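PDB 2I3D: hypothetical protein Atu1826 from Agrobacterium tumefaciens, which is of unknown function but is probably an alpha/beta hydrolase, perhaps acting through a serine-histidine-aspartate triad. Local coordinates for residues 109-112 with 113-117; 133-136 with 137-140; 159-162 with 163-166; 192-195 with 196-199. One frame throughout, in Å; residues are numbered along the deposited sequence. Where two conformers were deposited one is given.

Contact 1 of 4, residues 109-112 with 113-117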
loop_
_atom_site.group_PDB
_atom_site.type_symbol
_atom_site.label_atom_id
_atom_site.label_comp_id
_atom_site.label_asym_id
_atom_site.label_seq_id
_atom_site.Cartn_x
_atom_site.Cartn_y
_atom_site.Cartn_z
ATOM N N SER B 109 -5.555 21.169 10.618
ATOM C CA SER B 109 -5.757 20.791 12.020
ATOM C C SER B 109 -4.632 19.938 12.530
ATOM O O SER B 109 -4.180 20.092 13.681
ATOM C CB SER B 109 -7.063 20.030 12.232
ATOM O OG SER B 109 -8.165 20.907 12.168
ATOM N N ALA B 110 -4.186 19.025 11.681
ATOM C CA ALA B 110 -3.042 18.171 12.021
ATOM C C ALA B 110 -1.775 18.967 12.264
ATOM O O ALA B 110 -1.100 18.784 13.283
ATOM C CB ALA B 110 -2.792 17.108 10.902
ATOM N N LEU B 111 -1.476 19.892 11.341
ATOM C CA LEU B 111 -0.312 20.770 11.492
ATOM C C LEU B 111 -0.418 21.662 12.739
ATOM O O LEU B 111 0.555 21.788 13.495
ATOM C CB LEU B 111 -0.076 21.604 10.225
ATOM C CG LEU B 111 1.222 22.432 10.256
ATOM C CD1 LEU B 111 2.527 21.669 10.710
ATOM C CD2 LEU B 111 1.426 23.066 8.878
ATOM N N ASP B 112 -1.616 22.192 12.982
ATOM C CA ASP B 112 -1.848 23.014 14.210
ATOM C C ASP B 112 -1.571 22.193 15.474
ATOM O O ASP B 112 -0.942 22.678 16.445
ATOM C CB ASP B 112 -3.299 23.513 14.268
ATOM C CG ASP B 112 -3.613 24.589 13.236
ATOM O OD1 ASP B 112 -2.705 25.198 12.613
ATOM O OD2 ASP B 112 -4.816 24.857 13.080
ATOM N N TRP B 113 -2.072 20.959 15.481
ATOM C CA TRP B 113 -1.885 20.071 16.623
ATOM C C TRP B 113 -0.407 19.817 16.924
ATOM O O TRP B 113 0.039 20.001 18.088
ATOM C CB TRP B 113 -2.632 18.779 16.402
ATOM C CG TRP B 113 -2.499 17.794 17.492
ATOM C CD1 TRP B 113 -3.220 17.759 18.664
ATOM C CD2 TRP B 113 -1.601 16.687 17.537
ATOM N NE1 TRP B 113 -2.831 16.677 19.417
ATOM C CE2 TRP B 113 -1.831 16.009 18.759
ATOM C CE3 TRP B 113 -0.631 16.190 16.660
ATOM C CZ2 TRP B 113 -1.124 14.862 19.122
ATOM C CZ3 TRP B 113 0.087 15.044 17.029
ATOM C CH2 TRP B 113 -0.169 14.397 18.251
ATOM N N VAL B 114 0.380 19.441 15.904
ATOM C CA VAL B 114 1.816 19.190 16.110
ATOM C C VAL B 114 2.498 20.478 16.557
ATOM O O VAL B 114 3.311 20.476 17.487
ATOM C CB VAL B 114 2.547 18.586 14.855
ATOM C CG1 VAL B 114 4.006 18.184 15.213
ATOM C CG2 VAL B 114 1.830 17.414 14.339
ATOM N N GLN B 115 2.133 21.593 15.932
ATOM C CA GLN B 115 2.709 22.867 16.324
ATOM C C GLN B 115 2.343 23.309 17.752
ATOM O O GLN B 115 3.134 23.978 18.413
ATOM C CB GLN B 115 2.334 23.939 15.309
ATOM C CG GLN B 115 3.120 23.830 14.009
ATOM C CD GLN B 115 2.660 24.838 12.967
ATOM O OE1 GLN B 115 1.620 25.499 13.123
ATOM N NE2 GLN B 115 3.445 24.976 11.904
ATOM N N SER B 116 1.154 22.940 18.218
ATOM C CA SER B 116 0.762 23.216 19.623
ATOM C C SER B 116 1.693 22.464 20.595
ATOM O O SER B 116 2.002 22.972 21.682
ATOM C CB SER B 116 -0.737 22.929 19.882
ATOM O OG SER B 116 -1.053 21.527 19.992
ATOM N N LEU B 117 2.151 21.270 20.200
ATOM C CA LEU B 117 3.070 20.467 21.023
ATOM C C LEU B 117 4.529 20.880 20.848
ATOM O O LEU B 117 5.373 20.591 21.715
ATOM C CB LEU B 117 2.926 18.970 20.725
ATOM C CG LEU B 117 1.550 18.309 20.860
ATOM C CD1 LEU B 117 1.706 16.783 20.697
ATOM C CD2 LEU B 117 0.874 18.625 22.177
#
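Leu111 and Gln115 meet one helical turn apart, the amide of the glutamine lying against the end of the leucine with Gln115 NE2 3.6 Å from Leu111 CD1. The aliphatic part of Gln115 also runs over the backbone, its CG 3.3 Å from Leu111 O. That oxygen accepts the helical bond from Gln115 N at 2.9 Å. With CG anti to the carbonyl carbon (chi1 -75°) and the chain extended beyond it, the amide is carried back along the helix past Leu111, where Gln115 NE2 bonds Glu145 and Arg143 makes a salt bridge with Asp112 OD1. These residues belong to helix 101-117, which packs on the mixed sheet of an alpha/beta-hydrolase fold: Ala110 and Val114 face strand 81-85, and Leu111 lies on strand 49-53. Trp113 leaves the same helix toward the sheet edge, where its ring stacks with Phe28 and meets Tyr39 edge-to-face. One face of the indole takes Leu117 CD1, 3.7 Å above the plane and offset toward the rim. Near the helix end, Trp113 O is gripped twice, by Leu117 N at 3.2 Å and by the hydroxyl Ser116 OG at 2.7 Å.

Contact 2 of 4, residues 133-136 with 137-140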
loop_
_atom_site.group_PDB
_atom_site.type_symbol
_atom_site.label_atom_id
_atom_site.label_comp_id
_atom_site.label_asym_id
_atom_site.label_seq_id
_atom_site.Cartn_x
_atom_site.Cartn_y
_atom_site.Cartn_z
ATOM N N ALA B 133 -0.743 14.656 -2.399
ATOM C CA ALA B 133 0.172 15.695 -2.906
ATOM C C ALA B 133 -0.659 16.944 -3.231
ATOM O O ALA B 133 -0.165 18.083 -3.120
ATOM C CB ALA B 133 0.885 15.208 -4.160
ATOM N N TRP B 134 -1.882 16.743 -3.734
ATOM C CA TRP B 134 -2.746 17.913 -4.018
ATOM C C TRP B 134 -3.134 18.640 -2.727
ATOM O O TRP B 134 -3.027 19.903 -2.620
ATOM C CB TRP B 134 -3.973 17.434 -4.807
ATOM C CG TRP B 134 -4.962 18.500 -5.192
ATOM C CD1 TRP B 134 -4.743 19.607 -5.973
ATOM C CD2 TRP B 134 -6.345 18.526 -4.814
ATOM N NE1 TRP B 134 -5.922 20.356 -6.076
ATOM C CE2 TRP B 134 -6.919 19.696 -5.393
ATOM C CE3 TRP B 134 -7.147 17.699 -3.994
ATOM C CZ2 TRP B 134 -8.273 20.024 -5.213
ATOM C CZ3 TRP B 134 -8.464 18.006 -3.832
ATOM C CH2 TRP B 134 -9.033 19.148 -4.431
ATOM N N ILE B 135 -3.628 17.876 -1.733
ATOM C CA ILE B 135 -3.845 18.501 -0.418
ATOM C C ILE B 135 -2.554 19.149 0.145
ATOM O O ILE B 135 -2.577 20.286 0.658
ATOM C CB ILE B 135 -4.430 17.500 0.593
ATOM C CG1 ILE B 135 -5.713 16.831 0.028
ATOM C CG2 ILE B 135 -4.645 18.200 1.986
ATOM C CD1 ILE B 135 -6.907 17.824 -0.123
ATOM N N GLY B 136 -1.409 18.460 0.002
ATOM C CA GLY B 136 -0.169 18.995 0.519
ATOM C C GLY B 136 0.216 20.334 -0.093
ATOM O O GLY B 136 0.665 21.261 0.611
HETATM N N MSE B 137 0.048 20.442 -1.402
HETATM C CA MSE B 137 0.433 21.694 -2.062
HETATM C C MSE B 137 -0.547 22.824 -1.705
HETATM O O MSE B 137 -0.149 24.000 -1.672
HETATM C CB MSE B 137 0.675 21.513 -3.567
HETATM C CG MSE B 137 1.837 20.531 -3.839
HETATM SE SE MSE B 137 2.514 20.525 -5.644
HETATM C CE MSE B 137 3.706 22.081 -5.485
ATOM N N GLN B 138 -1.811 22.473 -1.429
ATOM C CA GLN B 138 -2.762 23.475 -0.972
ATOM C C GLN B 138 -2.340 23.943 0.439
ATOM O O GLN B 138 -2.413 25.142 0.772
ATOM C CB GLN B 138 -4.169 22.897 -0.941
ATOM C CG GLN B 138 -4.749 22.665 -2.337
ATOM C CD GLN B 138 -6.157 22.081 -2.252
ATOM O OE1 GLN B 138 -7.113 22.780 -1.854
ATOM N NE2 GLN B 138 -6.276 20.778 -2.566
ATOM N N LEU B 139 -1.887 23.014 1.275
ATOM C CA LEU B 139 -1.482 23.415 2.633
ATOM C C LEU B 139 -0.238 24.328 2.548
ATOM O O LEU B 139 -0.145 25.356 3.234
ATOM C CB LEU B 139 -1.204 22.184 3.485
ATOM C CG LEU B 139 -0.849 22.456 4.953
ATOM C CD1 LEU B 139 -2.076 23.018 5.701
ATOM C CD2 LEU B 139 -0.342 21.163 5.595
ATOM N N LEU B 140 0.703 23.950 1.678
ATOM C CA LEU B 140 1.899 24.740 1.395
ATOM C C LEU B 140 1.533 26.179 1.042
ATOM O O LEU B 140 2.092 27.135 1.587
ATOM C CB LEU B 140 2.613 24.092 0.196
ATOM C CG LEU B 140 3.778 24.860 -0.463
ATOM C CD1 LEU B 140 4.953 24.824 0.467
ATOM C CD2 LEU B 140 4.155 24.265 -1.795
#
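Gln138 folds back along its helix onto the indole of Trp134, one turn earlier. Its CB sits 3.5 Å from Ile135 O, and the next carbon, CG, lies 3.3 Å from Trp134 O. Because CG stands anti to the carbonyl carbon (chi1 -71°) and the chain is extended beyond it, the amide travels back toward the start of the helix. Gln138 CD passes 4.0 Å from Trp134 CE2, and the amide nitrogen NE2 comes to rest over the centre of the indole, 3.0 Å above its plane. Amide and ring planes are 47° apart, so the amide is neither flat on the ring nor upright. The same NE2 makes a weak hydrogen bond, 3.4 Å long, to Trp134 O. That oxygen also accepts the regular helical bond from Gln138 N at 3.1 Å, and backbone and side chain of one residue thus converge on it. Gln138 NE2 also lies 3.9 Å from Ile135 CD1.

The indole is held from outside as well: Trp134 NE1 donates to Asp160 O and the ring stacks with Tyr159. In the conformer given, selenomethionine Met137 points elsewhere, toward Phe149 of strand 146-152. Helix 131-142 joins parallel strands 124-129 and 146-152 in a beta-alpha-beta unit, and its first residues form the end of a GxSxG sequence, consistent with the nucleophile elbow of alpha/beta hydrolases.

Contact 3 of 4, residues 159-162 with 163-166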
loop_
_atom_site.group_PDB
_atom_site.type_symbol
_atom_site.label_atom_id
_atom_site.label_comp_id
_atom_site.label_asym_id
_atom_site.label_seq_id
_atom_site.Cartn_x
_atom_site.Cartn_y
_atom_site.Cartn_z
ATOM N N TYR B 159 -7.185 16.843 -10.526
ATOM C CA TYR B 159 -7.372 17.871 -9.488
ATOM C C TYR B 159 -6.712 19.142 -9.993
ATOM O O TYR B 159 -5.718 19.083 -10.737
ATOM C CB TYR B 159 -6.750 17.443 -8.156
ATOM C CG TYR B 159 -7.438 16.200 -7.625
ATOM C CD1 TYR B 159 -8.768 16.250 -7.188
ATOM C CD2 TYR B 159 -6.772 14.988 -7.535
ATOM C CE1 TYR B 159 -9.408 15.143 -6.695
ATOM C CE2 TYR B 159 -7.433 13.841 -7.048
ATOM C CZ TYR B 159 -8.748 13.938 -6.661
ATOM O OH TYR B 159 -9.378 12.822 -6.159
ATOM N N ASP B 160 -7.281 20.264 -9.581
ATOM C CA ASP B 160 -6.866 21.585 -10.037
ATOM C C ASP B 160 -5.658 22.101 -9.226
ATOM O O ASP B 160 -5.777 22.436 -8.055
ATOM C CB ASP B 160 -8.074 22.522 -9.885
ATOM C CG ASP B 160 -7.774 23.956 -10.286
ATOM O OD1 ASP B 160 -6.761 24.191 -11.012
ATOM O OD2 ASP B 160 -8.583 24.839 -9.876
ATOM N N PHE B 161 -4.501 22.232 -9.869
ATOM C CA PHE B 161 -3.310 22.799 -9.175
ATOM C C PHE B 161 -3.064 24.288 -9.462
ATOM O O PHE B 161 -1.979 24.811 -9.172
ATOM C CB PHE B 161 -2.055 21.999 -9.577
ATOM C CG PHE B 161 -1.959 20.666 -8.891
ATOM C CD1 PHE B 161 -1.043 20.456 -7.880
ATOM C CD2 PHE B 161 -2.762 19.606 -9.317
ATOM C CE1 PHE B 161 -0.948 19.200 -7.232
ATOM C CE2 PHE B 161 -2.685 18.306 -8.730
ATOM C CZ PHE B 161 -1.752 18.104 -7.670
ATOM N N SER B 162 -4.041 24.950 -10.086
ATOM C CA SER B 162 -3.761 26.260 -10.620
ATOM C C SER B 162 -3.720 27.295 -9.476
ATOM O O SER B 162 -3.288 28.427 -9.709
ATOM C CB SER B 162 -4.735 26.633 -11.739
ATOM O OG SER B 162 -5.916 26.993 -11.170
ATOM N N PHE B 163 -4.096 26.895 -8.249
ATOM C CA PHE B 163 -3.896 27.747 -7.031
ATOM C C PHE B 163 -2.400 28.054 -6.750
ATOM O O PHE B 163 -2.084 28.939 -5.969
ATOM C CB PHE B 163 -4.518 27.103 -5.787
ATOM C CG PHE B 163 -3.877 25.771 -5.428
ATOM C CD1 PHE B 163 -2.726 25.724 -4.658
ATOM C CD2 PHE B 163 -4.415 24.578 -5.905
ATOM C CE1 PHE B 163 -2.109 24.490 -4.359
ATOM C CE2 PHE B 163 -3.788 23.349 -5.626
ATOM C CZ PHE B 163 -2.641 23.314 -4.873
ATOM N N LEU B 164 -1.488 27.256 -7.303
ATOM C CA LEU B 164 -0.048 27.488 -7.104
ATOM C C LEU B 164 0.425 28.663 -7.964
ATOM O O LEU B 164 0.967 28.504 -9.092
ATOM C CB LEU B 164 0.732 26.259 -7.491
ATOM C CG LEU B 164 0.652 25.111 -6.478
ATOM C CD1 LEU B 164 1.145 23.790 -7.127
ATOM C CD2 LEU B 164 1.427 25.429 -5.149
ATOM N N ALA B 165 0.243 29.856 -7.437
ATOM C CA ALA B 165 0.443 31.048 -8.262
ATOM C C ALA B 165 0.864 32.254 -7.410
ATOM O O ALA B 165 0.081 33.199 -7.222
ATOM C CB ALA B 165 -0.824 31.354 -9.038
ATOM N N PRO B 166 2.134 32.276 -6.971
ATOM C CA PRO B 166 3.059 31.222 -7.350
ATOM C C PRO B 166 3.253 30.208 -6.210
ATOM O O PRO B 166 2.865 30.436 -5.046
ATOM C CB PRO B 166 4.371 31.996 -7.579
ATOM C CG PRO B 166 4.296 33.073 -6.501
ATOM C CD PRO B 166 2.819 33.328 -6.177
HETATM O O HOH W 1 -0.321 26.434 -11.271
#
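Phe161 O receives two donors: Leu164 N at 3.1 Å and a water that also donates to Leu164 O. The first bond closes a type I beta turn from Phe161 to Leu164, in the long connection between strands 146-152 and 171-176. Leu164 N approaches from above the carbonyl plane, 42° out of it, although the N-H...O angle is nearly straight, 168°. An Asx turn overlaps the start of this bend. Asp160 OD1 takes Ser162 N at 3.0 Å from above the carboxylate plane and Ser162 OG at 2.9 Å on its syn lone pair, two bonds from one residue that tie the carboxylate to the start of the turn.

On the apolar side, Phe161 and Leu164 lie side by side and point the same way, Leu164 CD1 meeting the edge of the Phe161 ring, 4.1 Å from Phe161 CD1. Both pack on Met137 of helix 131-142, and Leu164 also reaches Leu194. Phe163 has its CG between the backbone N and the carbonyl carbon (chi1 63°), which turns the ring back along the chain over the preceding backbone. Phe161 O lies over one face of that ring, offset toward the rim, while Asp160 O sits at its edge, 3.3 Å from Phe163 CE2.

Contact 4 of 4, residues 192-195 with 196-199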
loop_
_atom_site.group_PDB
_atom_site.type_symbol
_atom_site.label_atom_id
_atom_site.label_comp_id
_atom_site.label_asym_id
_atom_site.label_seq_id
_atom_site.Cartn_x
_atom_site.Cartn_y
_atom_site.Cartn_z
ATOM N N GLU B 192 6.252 22.365 -15.891
ATOM C CA GLU B 192 6.652 23.483 -16.770
ATOM C C GLU B 192 6.041 24.806 -16.298
ATOM O O GLU B 192 6.725 25.861 -16.318
ATOM C CB GLU B 192 6.274 23.213 -18.225
ATOM C CG GLU B 192 7.153 22.183 -18.903
ATOM C CD GLU B 192 8.580 22.670 -19.132
ATOM O OE1 GLU B 192 8.792 23.690 -19.826
ATOM O OE2 GLU B 192 9.489 22.037 -18.599
ATOM N N LYS B 193 4.772 24.783 -15.880
ATOM C CA LYS B 193 4.134 25.989 -15.330
ATOM C C LYS B 193 4.881 26.488 -14.083
ATOM O O LYS B 193 5.234 27.654 -13.979
ATOM C CB LYS B 193 2.637 25.710 -15.045
ATOM C CG LYS B 193 1.901 26.721 -14.194
ATOM C CD LYS B 193 1.768 28.008 -14.952
ATOM C CE LYS B 193 1.041 29.038 -14.104
ATOM N NZ LYS B 193 1.096 30.400 -14.720
ATOM N N LEU B 194 5.195 25.569 -13.163
ATOM C CA LEU B 194 5.848 25.962 -11.924
ATOM C C LEU B 194 7.249 26.484 -12.195
ATOM O O LEU B 194 7.703 27.372 -11.469
ATOM C CB LEU B 194 5.926 24.793 -10.938
ATOM C CG LEU B 194 4.538 24.333 -10.473
ATOM C CD1 LEU B 194 4.686 23.205 -9.419
ATOM C CD2 LEU B 194 3.665 25.517 -9.971
ATOM N N LYS B 195 7.905 25.957 -13.225
ATOM C CA LYS B 195 9.304 26.334 -13.544
ATOM C C LYS B 195 9.399 27.762 -14.098
ATOM O O LYS B 195 10.494 28.357 -14.161
ATOM C CB LYS B 195 9.988 25.291 -14.456
ATOM C CG LYS B 195 10.209 23.945 -13.698
ATOM C CD LYS B 195 11.042 22.906 -14.477
ATOM C CE LYS B 195 11.663 21.830 -13.494
ATOM N NZ LYS B 195 12.256 20.673 -14.257
ATOM N N THR B 196 8.266 28.370 -14.437
ATOM C CA THR B 196 8.260 29.785 -14.859
ATOM C C THR B 196 8.327 30.763 -13.686
ATOM O O THR B 196 8.429 31.981 -13.885
ATOM C CB THR B 196 7.007 30.148 -15.694
ATOM O OG1 THR B 196 5.843 30.095 -14.864
ATOM C CG2 THR B 196 6.852 29.191 -16.878
ATOM N N GLN B 197 8.221 30.240 -12.466
ATOM C CA GLN B 197 8.127 31.065 -11.277
ATOM C C GLN B 197 9.531 31.311 -10.665
ATOM O O GLN B 197 10.199 30.378 -10.247
ATOM C CB GLN B 197 7.125 30.395 -10.322
ATOM C CG GLN B 197 5.764 30.146 -11.051
ATOM C CD GLN B 197 4.712 29.397 -10.233
ATOM O OE1 GLN B 197 5.010 28.850 -9.177
ATOM N NE2 GLN B 197 3.474 29.370 -10.734
ATOM N N LYS B 198 10.010 32.559 -10.631
ATOM C CA LYS B 198 11.396 32.789 -10.172
ATOM C C LYS B 198 11.516 32.615 -8.655
ATOM O O LYS B 198 10.543 32.765 -7.920
ATOM C CB LYS B 198 11.916 34.176 -10.567
ATOM C CG LYS B 198 12.051 34.382 -12.057
ATOM C CD LYS B 198 11.674 35.816 -12.389
ATOM C CE LYS B 198 11.720 36.054 -13.881
ATOM N NZ LYS B 198 11.022 34.973 -14.684
ATOM N N GLY B 199 12.699 32.242 -8.189
ATOM C CA GLY B 199 12.930 32.235 -6.771
ATOM C C GLY B 199 12.627 30.915 -6.100
ATOM O O GLY B 199 12.813 30.766 -4.903
HETATM O O HOH W 2 10.432 27.556 -10.811
#
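The flat amide of Gln197 lies across the end of Leu194, whose CD2 comes within 3.7 Å of OE1 and 3.9 Å of NE2 of that glutamine. Toward the backbone, Gln197 CD is 3.8 Å from Leu194 O. Both ends of the amide are engaged beyond the helix: Gln197 OE1 accepts from Cys167 N and NE2 donates to Leu164 O, so its rotation is fixed by bonds to one loop. Gln197 CG is anti to the carbonyl carbon (chi1 -54°) and the chain is extended, which takes the amide along Leu194 to that loop.

The backbone here is leaving helix 184-195. Gln197 N bonds Leu194 O at 3.1 Å and Thr196 N bonds Lys193 O at 3.1 Å, both three residues back, the tighter spacing of a 3-10 turn; the bond from Thr196 N to Glu192 O, four back, is weak. In each of the two shorter bonds the donor stands more than 50° out of the carbonyl plane. Lys193 O has a second donor in the hydroxyl Thr196 OG1, 2.7 Å away and in the carbonyl plane. A water lies 2.8 Å from Leu194 O and 2.9 Å from Gln197 O, with more acceptors in reach than it has protons.

Lys193 O and Leu194 O, which take bonds from three residues on, are thus served by a threonine hydroxyl, backbone N-H groups and possibly a water. The glutamine amide, meanwhile, couples this exit to the neighbouring loop through a donor and an acceptor, with leucine covering part of its surface.

In the fold
All four contacts are local and follow one another in series; none nests in or crosses another, and only the turn of contact 3 and the helix exit of contact 4 bend the chain. Contact 1 lies on helix 101-117, and it touches contact 2 on helix 131-142 where Leu111 meets Leu139. The chain then passes strand 146-152 and enters the loop of contact 3, which lies back against helix 131-142, about 10 Å from contact 2 between centres. Contact 4, at the end of helix 184-195, meets that loop through Leu194 and Gln197 and, in the conformer given, comes near Met137 of contact 2. Helix 131-142 thus lies between the helix of contact 1 and the loop of contact 3.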